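Local coordinates for protein cysteine desulfurase (Elizabethkingia anophelis NUHP1, PDB 5VPR) that probably removes sulfur from L-cysteine, leaving L-alanine and passing the sulfur to a carrier, with pyridoxal 5'-phosphate as its cofactor, at residues 156-167 against 185-196; 355-366 against 402-413. All coordinates share one frame; numbering follows the deposited sequence.

Contact 1: 156-167 against 185-196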
loop_
_atom_site.group_PDB
_atom_site.type_symbol
_atom_site.label_atom_id
_atom_site.label_comp_id
_atom_site.label_asym_id
_atom_site.label_seq_id
_atom_site.Cartn_x
_atom_site.Cartn_y
_atom_site.Cartn_z
ATOM N N GLY A 156 -6.214 6.746 -17.092
ATOM C CA GLY A 156 -5.750 5.923 -15.994
ATOM C C GLY A 156 -6.822 5.385 -15.060
ATOM O O GLY A 156 -6.487 4.629 -14.137
ATOM N N THR A 157 -8.087 5.753 -15.252
ATOM C CA THR A 157 -9.160 5.279 -14.385
ATOM C C THR A 157 -9.700 3.939 -14.879
ATOM O O THR A 157 -9.556 3.582 -16.052
ATOM C CB THR A 157 -10.300 6.299 -14.323
ATOM O OG1 THR A 157 -10.779 6.556 -15.646
ATOM C CG2 THR A 157 -9.828 7.612 -13.712
ATOM N N LEU A 158 -10.339 3.196 -13.969
ATOM C CA LEU A 158 -10.937 1.913 -14.322
ATOM C C LEU A 158 -12.246 2.108 -15.077
ATOM O O LEU A 158 -13.024 3.019 -14.777
ATOM C CB LEU A 158 -11.194 1.067 -13.074
ATOM C CG LEU A 158 -9.962 0.454 -12.402
ATOM C CD1 LEU A 158 -10.352 -0.342 -11.146
ATOM C CD2 LEU A 158 -9.210 -0.433 -13.388
ATOM N N GLN A 159 -12.486 1.243 -16.066
ATOM C CA GLN A 159 -13.771 1.207 -16.773
ATOM C C GLN A 159 -14.698 0.260 -16.011
ATOM O O GLN A 159 -14.958 -0.876 -16.414
ATOM C CB GLN A 159 -13.574 0.778 -18.222
ATOM N N ILE A 160 -15.211 0.747 -14.877
ATOM C CA ILE A 160 -15.907 -0.144 -13.951
ATOM C C ILE A 160 -17.308 -0.490 -14.410
ATOM O O ILE A 160 -17.893 -1.451 -13.894
ATOM C CB ILE A 160 -15.999 0.435 -12.527
ATOM C CG1 ILE A 160 -16.860 1.696 -12.503
ATOM C CG2 ILE A 160 -14.612 0.705 -11.985
ATOM C CD1 ILE A 160 -17.189 2.158 -11.107
ATOM N N ASP A 161 -17.856 0.248 -15.371
ATOM C CA ASP A 161 -19.184 -0.087 -15.869
ATOM C C ASP A 161 -19.199 -1.397 -16.652
ATOM O O ASP A 161 -20.281 -1.924 -16.932
ATOM C CB ASP A 161 -19.730 1.067 -16.717
ATOM C CG ASP A 161 -20.193 2.253 -15.866
ATOM O OD1 ASP A 161 -20.562 2.034 -14.688
ATOM O OD2 ASP A 161 -20.193 3.398 -16.378
ATOM N N VAL A 162 -18.032 -1.958 -16.969
ATOM C CA VAL A 162 -18.004 -3.290 -17.558
ATOM C C VAL A 162 -18.571 -4.332 -16.593
ATOM O O VAL A 162 -19.102 -5.365 -17.024
ATOM C CB VAL A 162 -16.571 -3.631 -18.010
ATOM C CG1 VAL A 162 -15.742 -4.213 -16.868
ATOM C CG2 VAL A 162 -16.609 -4.564 -19.190
ATOM N N LEU A 163 -18.494 -4.076 -15.280
ATOM C CA LEU A 163 -19.049 -5.012 -14.303
ATOM C C LEU A 163 -20.544 -5.214 -14.508
ATOM O O LEU A 163 -21.066 -6.292 -14.217
ATOM C CB LEU A 163 -18.772 -4.520 -12.882
ATOM C CG LEU A 163 -17.291 -4.348 -12.511
ATOM C CD1 LEU A 163 -17.121 -3.829 -11.088
ATOM C CD2 LEU A 163 -16.572 -5.660 -12.687
ATOM N N ASP A 164 -21.238 -4.195 -15.023
ATOM C CA ASP A 164 -22.674 -4.301 -15.261
ATOM C C ASP A 164 -23.012 -5.446 -16.207
ATOM O O ASP A 164 -24.092 -6.038 -16.099
ATOM C CB ASP A 164 -23.213 -2.979 -15.811
ATOM C CG ASP A 164 -23.270 -1.883 -14.757
ATOM O OD1 ASP A 164 -22.999 -2.176 -13.569
ATOM O OD2 ASP A 164 -23.589 -0.729 -15.117
ATOM N N GLU A 165 -22.104 -5.785 -17.125
ATOM C CA GLU A 165 -22.304 -6.910 -18.035
ATOM C C GLU A 165 -21.610 -8.192 -17.583
ATOM O O GLU A 165 -22.118 -9.285 -17.864
ATOM C CB GLU A 165 -21.821 -6.538 -19.444
ATOM N N TRP A 166 -20.475 -8.094 -16.876
ATOM C CA TRP A 166 -19.697 -9.278 -16.511
ATOM C C TRP A 166 -20.226 -10.002 -15.273
ATOM O O TRP A 166 -20.102 -11.228 -15.183
ATOM C CB TRP A 166 -18.240 -8.903 -16.250
ATOM C CG TRP A 166 -17.475 -8.481 -17.451
ATOM C CD1 TRP A 166 -17.925 -8.415 -18.736
ATOM C CD2 TRP A 166 -16.107 -8.059 -17.480
ATOM N NE1 TRP A 166 -16.920 -7.971 -19.565
ATOM C CE2 TRP A 166 -15.792 -7.755 -18.818
ATOM C CE3 TRP A 166 -15.117 -7.915 -16.504
ATOM C CZ2 TRP A 166 -14.529 -7.307 -19.203
ATOM C CZ3 TRP A 166 -13.862 -7.469 -16.889
ATOM C CH2 TRP A 166 -13.582 -7.174 -18.226
ATOM N N LEU A 167 -20.776 -9.283 -14.301
ATOM C CA LEU A 167 -21.163 -9.918 -13.044
ATOM C C LEU A 167 -22.327 -10.879 -13.258
ATOM O O LEU A 167 -23.311 -10.540 -13.919
ATOM C CB LEU A 167 -21.525 -8.854 -12.011
ATOM C CG LEU A 167 -20.341 -8.015 -11.520
ATOM C CD1 LEU A 167 -20.811 -6.787 -10.739
ATOM C CD2 LEU A 167 -19.398 -8.883 -10.687
ATOM N N ILE A 185 -3.891 6.661 -8.593
ATOM C CA ILE A 185 -5.310 6.944 -8.771
ATOM C C ILE A 185 -6.117 6.206 -7.714
ATOM O O ILE A 185 -5.915 5.011 -7.477
ATOM C CB ILE A 185 -5.752 6.577 -10.193
ATOM C CG1 ILE A 185 -5.277 7.680 -11.152
ATOM C CG2 ILE A 185 -7.273 6.388 -10.256
ATOM C CD1 ILE A 185 -5.353 7.349 -12.620
ATOM N N VAL A 186 -7.019 6.926 -7.051
ATOM C CA VAL A 186 -7.921 6.320 -6.080
ATOM C C VAL A 186 -9.095 5.707 -6.837
ATOM O O VAL A 186 -9.900 6.424 -7.430
ATOM C CB VAL A 186 -8.402 7.345 -5.051
ATOM C CG1 VAL A 186 -9.428 6.705 -4.097
ATOM C CG2 VAL A 186 -7.206 7.931 -4.302
ATOM N N ASN A 187 -9.203 4.392 -6.804
ATOM C CA ASN A 187 -10.278 3.736 -7.531
ATOM C C ASN A 187 -11.590 3.812 -6.749
ATOM O O ASN A 187 -11.586 3.924 -5.520
ATOM C CB ASN A 187 -9.913 2.285 -7.818
ATOM C CG ASN A 187 -8.855 2.170 -8.896
ATOM O OD1 ASN A 187 -8.955 2.825 -9.935
ATOM N ND2 ASN A 187 -7.814 1.366 -8.645
ATOM N N PRO A 188 -12.728 3.803 -7.441
ATOM C CA PRO A 188 -14.009 3.981 -6.737
ATOM C C PRO A 188 -14.483 2.684 -6.084
ATOM O O PRO A 188 -15.437 2.008 -6.531
ATOM C CB PRO A 188 -14.929 4.466 -7.860
ATOM C CG PRO A 188 -14.399 3.771 -9.068
ATOM C CD PRO A 188 -12.904 3.805 -8.905
ATOM N N ILE A 189 -13.811 2.340 -4.981
ATOM C CA ILE A 189 -14.028 1.051 -4.306
ATOM C C ILE A 189 -15.469 0.896 -3.822
ATOM O O ILE A 189 -16.049 -0.199 -3.903
ATOM C CB ILE A 189 -13.031 0.898 -3.147
ATOM C CG1 ILE A 189 -11.625 0.716 -3.699
ATOM C CG2 ILE A 189 -13.377 -0.302 -2.284
ATOM C CD1 ILE A 189 -11.527 -0.397 -4.689
ATOM N N ASP A 190 -16.067 1.966 -3.281
ATOM C CA ASP A 190 -17.407 1.823 -2.702
ATOM C C ASP A 190 -18.450 1.564 -3.781
ATOM O O ASP A 190 -19.380 0.768 -3.587
ATOM C CB ASP A 190 -17.784 3.063 -1.894
ATOM C CG ASP A 190 -17.000 3.173 -0.601
ATOM O OD1 ASP A 190 -16.349 2.176 -0.210
ATOM O OD2 ASP A 190 -17.032 4.257 0.023
ATOM N N GLU A 191 -18.311 2.232 -4.922
ATOM C CA GLU A 191 -19.199 1.976 -6.050
ATOM C C GLU A 191 -18.993 0.572 -6.608
ATOM O O GLU A 191 -19.962 -0.118 -6.945
ATOM C CB GLU A 191 -18.947 3.023 -7.128
ATOM C CG GLU A 191 -19.945 3.023 -8.250
ATOM C CD GLU A 191 -19.571 4.041 -9.291
ATOM O OE1 GLU A 191 -20.040 3.931 -10.446
ATOM O OE2 GLU A 191 -18.776 4.942 -8.943
ATOM N N ILE A 192 -17.733 0.129 -6.703
ATOM C CA ILE A 192 -17.442 -1.214 -7.209
ATOM C C ILE A 192 -18.064 -2.278 -6.306
ATOM O O ILE A 192 -18.740 -3.199 -6.777
ATOM C CB ILE A 192 -15.919 -1.422 -7.340
ATOM C CG1 ILE A 192 -15.330 -0.509 -8.419
ATOM C CG2 ILE A 192 -15.592 -2.899 -7.607
ATOM C CD1 ILE A 192 -13.782 -0.535 -8.463
ATOM N N ILE A 193 -17.838 -2.168 -4.992
ATOM C CA ILE A 193 -18.369 -3.145 -4.043
ATOM C C ILE A 193 -19.892 -3.174 -4.097
ATOM O O ILE A 193 -20.504 -4.245 -4.126
ATOM C CB ILE A 193 -17.854 -2.840 -2.628
ATOM C CG1 ILE A 193 -16.360 -3.181 -2.531
ATOM C CG2 ILE A 193 -18.613 -3.653 -1.590
ATOM C CD1 ILE A 193 -15.759 -2.819 -1.203
ATOM N N ARG A 194 -20.524 -1.997 -4.139
ATOM C CA ARG A 194 -21.974 -1.942 -4.283
ATOM C C ARG A 194 -22.429 -2.704 -5.525
ATOM O O ARG A 194 -23.379 -3.492 -5.465
ATOM C CB ARG A 194 -22.440 -0.483 -4.337
ATOM C CG ARG A 194 -23.670 -0.208 -3.510
ATOM C CD ARG A 194 -24.143 1.246 -3.638
ATOM N NE ARG A 194 -23.031 2.184 -3.504
ATOM C CZ ARG A 194 -22.597 2.963 -4.487
ATOM N NH1 ARG A 194 -23.201 2.925 -5.669
ATOM N NH2 ARG A 194 -21.571 3.786 -4.286
ATOM N N LYS A 195 -21.760 -2.481 -6.665
ATOM C CA LYS A 195 -22.109 -3.227 -7.873
ATOM C C LYS A 195 -21.896 -4.724 -7.692
ATOM O O LYS A 195 -22.744 -5.528 -8.101
ATOM C CB LYS A 195 -21.301 -2.745 -9.074
ATOM C CG LYS A 195 -21.639 -1.365 -9.611
ATOM C CD LYS A 195 -20.550 -0.930 -10.609
ATOM C CE LYS A 195 -20.870 0.406 -11.287
ATOM N NZ LYS A 195 -22.242 0.409 -11.865
ATOM N N VAL A 196 -20.770 -5.121 -7.088
ATOM C CA VAL A 196 -20.473 -6.543 -6.945
ATOM C C VAL A 196 -21.475 -7.227 -6.007
ATOM O O VAL A 196 -21.895 -8.358 -6.258
ATOM C CB VAL A 196 -19.018 -6.744 -6.470
ATOM C CG1 VAL A 196 -18.746 -8.229 -6.214
ATOM C CG2 VAL A 196 -18.025 -6.190 -7.487
HETATM O O HOH W 1 -6.855 2.835 -11.894
HETATM O O HOH W 2 -10.490 4.465 -11.408
#
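The amide of Asn187 carries a methyl of Leu158 over one face: Leu158 CD1 stands 3.7 Å from Asn187 CG and just as close to Asn187 OD1, the two side chains crossing at about a right angle. Two waters give hydrogen bonds to OD1. One also donates to Gly156 O, the other accepts from Leu158 N, so the loops are linked through solvent, while Asn187 ND2 is bound by Asn177 O. A second flat group, the carboxylate of Glu191, lies under the end of Ile160, whose CD1 is 3.4 Å from Glu191 OE1 and also meets the ring of Pro188 (CG at 3.8 Å). CG1 of Ile160 takes the crowded position between backbone N and carbonyl carbon (chi1 65°). This leaves Ile160 CG2 to pack on Ile192 CD1 at 3.8 Å.

Leu163 continues the apolar seam with CD1 against Ile192 CG2, and Leu167 CD1 comes down on the backbone of Lys195, 3.5 Å from its O. The outer margin is ionic. Lys195 turns its amine at the last torsion (chi4 -51°) to Asp164 OD1, which NZ reaches at 3.2 Å from the syn side, 18° out of the carboxylate plane. Asp161 OD1 adds a long salt bridge to Lys195 NZ at 3.7 Å, so the amine is shared by two carboxylates.

Leu158 and Ile192 both rest on Val176, and Leu163 on Ile123. Helices 163-166 and 189-199 thus cover the central sheet side by side, the latter as the connection of a beta-alpha-beta crossover between parallel strands 171-177 and 203-207, as in fold-type I pyridoxal-phosphate enzymes.

Contact 2: 355-366 against 402-413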
loop_
_atom_site.group_PDB
_atom_site.type_symbol
_atom_site.label_atom_id
_atom_site.label_comp_id
_atom_site.label_asym_id
_atom_site.label_seq_id
_atom_site.Cartn_x
_atom_site.Cartn_y
_atom_site.Cartn_z
ATOM N N VAL A 355 16.331 11.558 -16.955
ATOM C CA VAL A 355 15.917 12.553 -15.977
ATOM C C VAL A 355 16.138 12.030 -14.564
ATOM O O VAL A 355 16.579 12.771 -13.673
ATOM C CB VAL A 355 14.451 12.955 -16.220
ATOM C CG1 VAL A 355 13.976 13.919 -15.148
ATOM C CG2 VAL A 355 14.308 13.579 -17.584
ATOM N N GLY A 356 15.861 10.742 -14.338
ATOM C CA GLY A 356 16.026 10.190 -13.006
ATOM C C GLY A 356 17.464 10.246 -12.532
ATOM O O GLY A 356 17.732 10.497 -11.354
ATOM N N MET A 357 18.410 10.021 -13.448
ATOM C CA MET A 357 19.817 10.020 -13.069
ATOM C C MET A 357 20.294 11.423 -12.724
ATOM O O MET A 357 21.021 11.610 -11.742
ATOM C CB MET A 357 20.668 9.429 -14.188
ATOM C CG MET A 357 20.461 7.944 -14.391
ATOM S SD MET A 357 21.653 7.284 -15.567
ATOM C CE MET A 357 21.456 8.426 -16.933
ATOM N N ILE A 358 19.887 12.422 -13.515
ATOM C CA ILE A 358 20.198 13.811 -13.179
ATOM C C ILE A 358 19.609 14.170 -11.816
ATOM O O ILE A 358 20.288 14.760 -10.966
ATOM C CB ILE A 358 19.699 14.759 -14.287
ATOM C CG1 ILE A 358 20.487 14.526 -15.577
ATOM C CG2 ILE A 358 19.822 16.202 -13.846
ATOM C CD1 ILE A 358 20.009 15.363 -16.742
ATOM N N LEU A 359 18.349 13.790 -11.575
ATOM C CA LEU A 359 17.713 14.071 -10.288
ATOM C C LEU A 359 18.457 13.392 -9.136
ATOM O O LEU A 359 18.654 13.994 -8.070
ATOM C CB LEU A 359 16.244 13.626 -10.318
ATOM C CG LEU A 359 15.346 14.418 -11.274
ATOM C CD1 LEU A 359 13.881 13.956 -11.176
ATOM C CD2 LEU A 359 15.454 15.896 -10.971
ATOM N N ASP A 360 18.878 12.141 -9.331
ATOM C CA ASP A 360 19.633 11.456 -8.287
ATOM C C ASP A 360 20.938 12.179 -7.976
ATOM O O ASP A 360 21.318 12.304 -6.807
ATOM C CB ASP A 360 19.911 10.007 -8.680
ATOM C CG ASP A 360 20.673 9.249 -7.590
ATOM O OD1 ASP A 360 20.178 9.177 -6.443
ATOM O OD2 ASP A 360 21.771 8.736 -7.881
ATOM N N LYS A 361 21.642 12.672 -9.001
ATOM C CA LYS A 361 22.858 13.423 -8.721
ATOM C C LYS A 361 22.564 14.699 -7.935
ATOM O O LYS A 361 23.446 15.192 -7.227
ATOM C CB LYS A 361 23.608 13.746 -10.026
ATOM N N LEU A 362 21.340 15.222 -8.005
ATOM C CA LEU A 362 20.942 16.351 -7.175
ATOM C C LEU A 362 20.413 15.921 -5.811
ATOM O O LEU A 362 19.891 16.756 -5.064
ATOM C CB LEU A 362 19.889 17.188 -7.899
ATOM C CG LEU A 362 20.368 17.747 -9.231
ATOM C CD1 LEU A 362 19.222 18.393 -9.989
ATOM C CD2 LEU A 362 21.491 18.744 -8.978
ATOM N N GLY A 363 20.526 14.639 -5.472
ATOM C CA GLY A 363 20.004 14.142 -4.212
ATOM C C GLY A 363 18.552 13.700 -4.226
ATOM O O GLY A 363 18.070 13.204 -3.200
ATOM N N ILE A 364 17.850 13.836 -5.348
ATOM C CA ILE A 364 16.409 13.599 -5.406
ATOM C C ILE A 364 16.146 12.159 -5.836
ATOM O O ILE A 364 16.580 11.739 -6.913
ATOM C CB ILE A 364 15.731 14.583 -6.370
ATOM C CG1 ILE A 364 16.005 16.025 -5.945
ATOM C CG2 ILE A 364 14.218 14.304 -6.460
ATOM C CD1 ILE A 364 15.792 17.017 -7.078
ATOM N N ALA A 365 15.394 11.411 -5.021
ATOM C CA ALA A 365 15.040 10.027 -5.330
ATOM C C ALA A 365 13.597 9.956 -5.819
ATOM O O ALA A 365 12.668 10.244 -5.061
ATOM C CB ALA A 365 15.228 9.125 -4.104
ATOM N N VAL A 366 13.417 9.558 -7.082
ATOM C CA VAL A 366 12.109 9.329 -7.687
ATOM C C VAL A 366 12.194 8.010 -8.440
ATOM O O VAL A 366 13.271 7.434 -8.594
ATOM C CB VAL A 366 11.670 10.462 -8.645
ATOM C CG1 VAL A 366 11.426 11.774 -7.881
ATOM C CG2 VAL A 366 12.705 10.644 -9.757
ATOM N N LEU A 402 12.701 19.606 -6.182
ATOM C CA LEU A 402 12.325 18.720 -7.279
ATOM C C LEU A 402 12.053 19.510 -8.551
ATOM O O LEU A 402 12.557 19.176 -9.628
ATOM C CB LEU A 402 11.081 17.910 -6.884
ATOM C CG LEU A 402 10.398 17.163 -8.022
ATOM C CD1 LEU A 402 11.299 16.042 -8.494
ATOM C CD2 LEU A 402 9.047 16.615 -7.600
ATOM N N THR A 403 11.243 20.563 -8.443
ATOM C CA THR A 403 10.859 21.324 -9.624
ATOM C C THR A 403 12.064 22.000 -10.273
ATOM O O THR A 403 12.216 21.960 -11.500
ATOM C CB THR A 403 9.785 22.349 -9.254
ATOM O OG1 THR A 403 8.632 21.657 -8.744
ATOM C CG2 THR A 403 9.380 23.146 -10.472
ATOM N N GLU A 404 12.935 22.623 -9.473
ATOM C CA GLU A 404 14.144 23.208 -10.047
ATOM C C GLU A 404 15.045 22.135 -10.636
ATOM O O GLU A 404 15.708 22.370 -11.655
ATOM C CB GLU A 404 14.906 24.022 -8.996
ATOM C CG GLU A 404 14.136 25.233 -8.504
ATOM C CD GLU A 404 13.678 26.136 -9.649
ATOM O OE1 GLU A 404 14.551 26.745 -10.310
ATOM O OE2 GLU A 404 12.450 26.222 -9.895
ATOM N N GLY A 405 15.068 20.949 -10.018
ATOM C CA GLY A 405 15.847 19.850 -10.569
ATOM C C GLY A 405 15.327 19.388 -11.916
ATOM O O GLY A 405 16.109 19.058 -12.814
ATOM N N VAL A 406 14.001 19.365 -12.082
ATOM C CA VAL A 406 13.427 18.911 -13.344
ATOM C C VAL A 406 13.715 19.917 -14.454
ATOM O O VAL A 406 14.077 19.539 -15.575
ATOM C CB VAL A 406 11.918 18.641 -13.177
ATOM C CG1 VAL A 406 11.241 18.540 -14.528
ATOM C CG2 VAL A 406 11.696 17.357 -12.375
ATOM N N LYS A 407 13.562 21.213 -14.161
ATOM C CA LYS A 407 13.944 22.244 -15.123
ATOM C C LYS A 407 15.408 22.113 -15.525
ATOM O O LYS A 407 15.746 22.216 -16.710
ATOM C CB LYS A 407 13.681 23.634 -14.542
ATOM C CG LYS A 407 12.220 23.909 -14.249
ATOM C CD LYS A 407 12.005 25.285 -13.637
ATOM C CE LYS A 407 10.551 25.456 -13.191
ATOM N NZ LYS A 407 10.220 26.883 -12.916
ATOM N N LYS A 408 16.292 21.880 -14.551
ATOM C CA LYS A 408 17.716 21.761 -14.868
ATOM C C LYS A 408 17.977 20.543 -15.744
ATOM O O LYS A 408 18.765 20.613 -16.695
ATOM C CB LYS A 408 18.539 21.700 -13.578
ATOM C CG LYS A 408 20.010 21.383 -13.765
ATOM C CD LYS A 408 20.772 21.486 -12.446
ATOM C CE LYS A 408 22.235 21.070 -12.619
ATOM N NZ LYS A 408 23.086 21.275 -11.405
ATOM N N ALA A 409 17.292 19.429 -15.456
ATOM C CA ALA A 409 17.461 18.211 -16.243
ATOM C C ALA A 409 17.106 18.439 -17.707
ATOM O O ALA A 409 17.842 18.027 -18.611
ATOM C CB ALA A 409 16.601 17.093 -15.655
ATOM N N GLN A 410 15.979 19.102 -17.962
ATOM C CA GLN A 410 15.520 19.245 -19.340
ATOM C C GLN A 410 16.483 20.089 -20.170
ATOM O O GLN A 410 16.756 19.761 -21.334
ATOM C CB GLN A 410 14.096 19.808 -19.352
ATOM C CG GLN A 410 13.915 21.213 -19.884
ATOM C CD GLN A 410 12.448 21.574 -20.010
ATOM O OE1 GLN A 410 11.628 20.760 -20.453
ATOM N NE2 GLN A 410 12.103 22.789 -19.605
ATOM N N LYS A 411 17.039 21.160 -19.599
ATOM C CA LYS A 411 18.022 21.917 -20.370
ATOM C C LYS A 411 19.360 21.192 -20.433
ATOM O O LYS A 411 20.069 21.308 -21.435
ATOM C CB LYS A 411 18.196 23.334 -19.815
ATOM C CG LYS A 411 18.096 23.449 -18.319
ATOM C CD LYS A 411 17.599 24.832 -17.921
ATOM C CE LYS A 411 18.750 25.753 -17.608
ATOM N NZ LYS A 411 18.265 26.973 -16.917
ATOM N N MET A 412 19.712 20.418 -19.401
ATOM C CA MET A 412 20.900 19.576 -19.506
ATOM C C MET A 412 20.763 18.577 -20.645
ATOM O O MET A 412 21.738 18.286 -21.348
ATOM C CB MET A 412 21.155 18.844 -18.189
ATOM C CG MET A 412 21.912 19.662 -17.167
ATOM S SD MET A 412 22.056 18.803 -15.604
ATOM C CE MET A 412 23.108 17.418 -16.036
ATOM N N LEU A 413 19.555 18.050 -20.850
ATOM C CA LEU A 413 19.325 17.024 -21.857
ATOM C C LEU A 413 18.985 17.585 -23.233
ATOM O O LEU A 413 19.002 16.831 -24.210
ATOM C CB LEU A 413 18.219 16.079 -21.386
ATOM C CG LEU A 413 18.706 15.289 -20.172
ATOM C CD1 LEU A 413 17.595 14.452 -19.547
ATOM C CD2 LEU A 413 19.891 14.417 -20.558
#
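Ile358 holds CG1 anti to its carbonyl carbon (chi1 -67°) and continues extended, which drives CD1 straight into the end of helix 402-413. There Ile358 CD1 meets Leu413 CG at 3.7 Å and Met412 CE at 3.8 Å, tip to tip with both side chains. Met412 bends at its thioether (chi3 66°), folding CE back on the isoleucine, while its SD faces Ile358 CG2. Ile358 CG2 also covers the methyl of Ala409, 3.8 Å from its CB. One turn earlier, Val355 divides its branches, CG1 to Ala409 CB and CG2 to Leu413 CD1.

Farther along, the contact runs over Gly405, where the lack of a side chain lets two leucines settle on bare helix backbone. Leu359 CD2 lies 3.6 Å from Gly405 C, and Leu362 CD1 lies 3.7 Å from Gly405 CA. The other branch of Leu362, CD2, passes the extended chain of Lys408 near its NZ. Leu359 CD1 turns to Val406 CG2 and Leu402 CD1. No hydrogen bond joins the two segments, and the contact is made by apolar packing.

The short helical segments cross with an angle of 126° between their directions and an axis separation of 9.3 Å. Helix 355-361 then stops in a Schellman motif, with Gly363 at positive phi and Ile364 N bonded back to Leu359 O. The reversal sends Ile364 across Leu402 at about a right angle, its CG2 4.0 Å from Leu402 CD1.

Strand 364-365 pairs in parallel with strand 29-33, and Ile364 also touches Val32. Val366 and Leu402 lie together on Ala388 of strand 386-389, while on a face of helix 396-413 turned away from 355-366 Thr403 packs on Lys322 and Leu323 of helix 305-324.

How the contacts relate
Contact 1 belongs to the flank of the large seven-stranded sheet, whereas contact 2 lies in the smaller C-terminal part, farther from the centre of the chain. Their centres are 37 Å apart and their nearest atoms about 16 Å apart; they do not touch, and no helix or strand belongs to both. Each is partly buried, with an apolar interior and a more exposed margin. Contact 1 adds waters between its loops at buried Asn187 and a salt-bridge network at the exposed edge. Contact 2 is almost wholly hydrocarbon and a thioether, with a lysine chain along its edge and no hydrogen bond or salt bridge across it. Contact 1 joins neighbouring connections over one sheet; contact 2 joins two helices beside short strands.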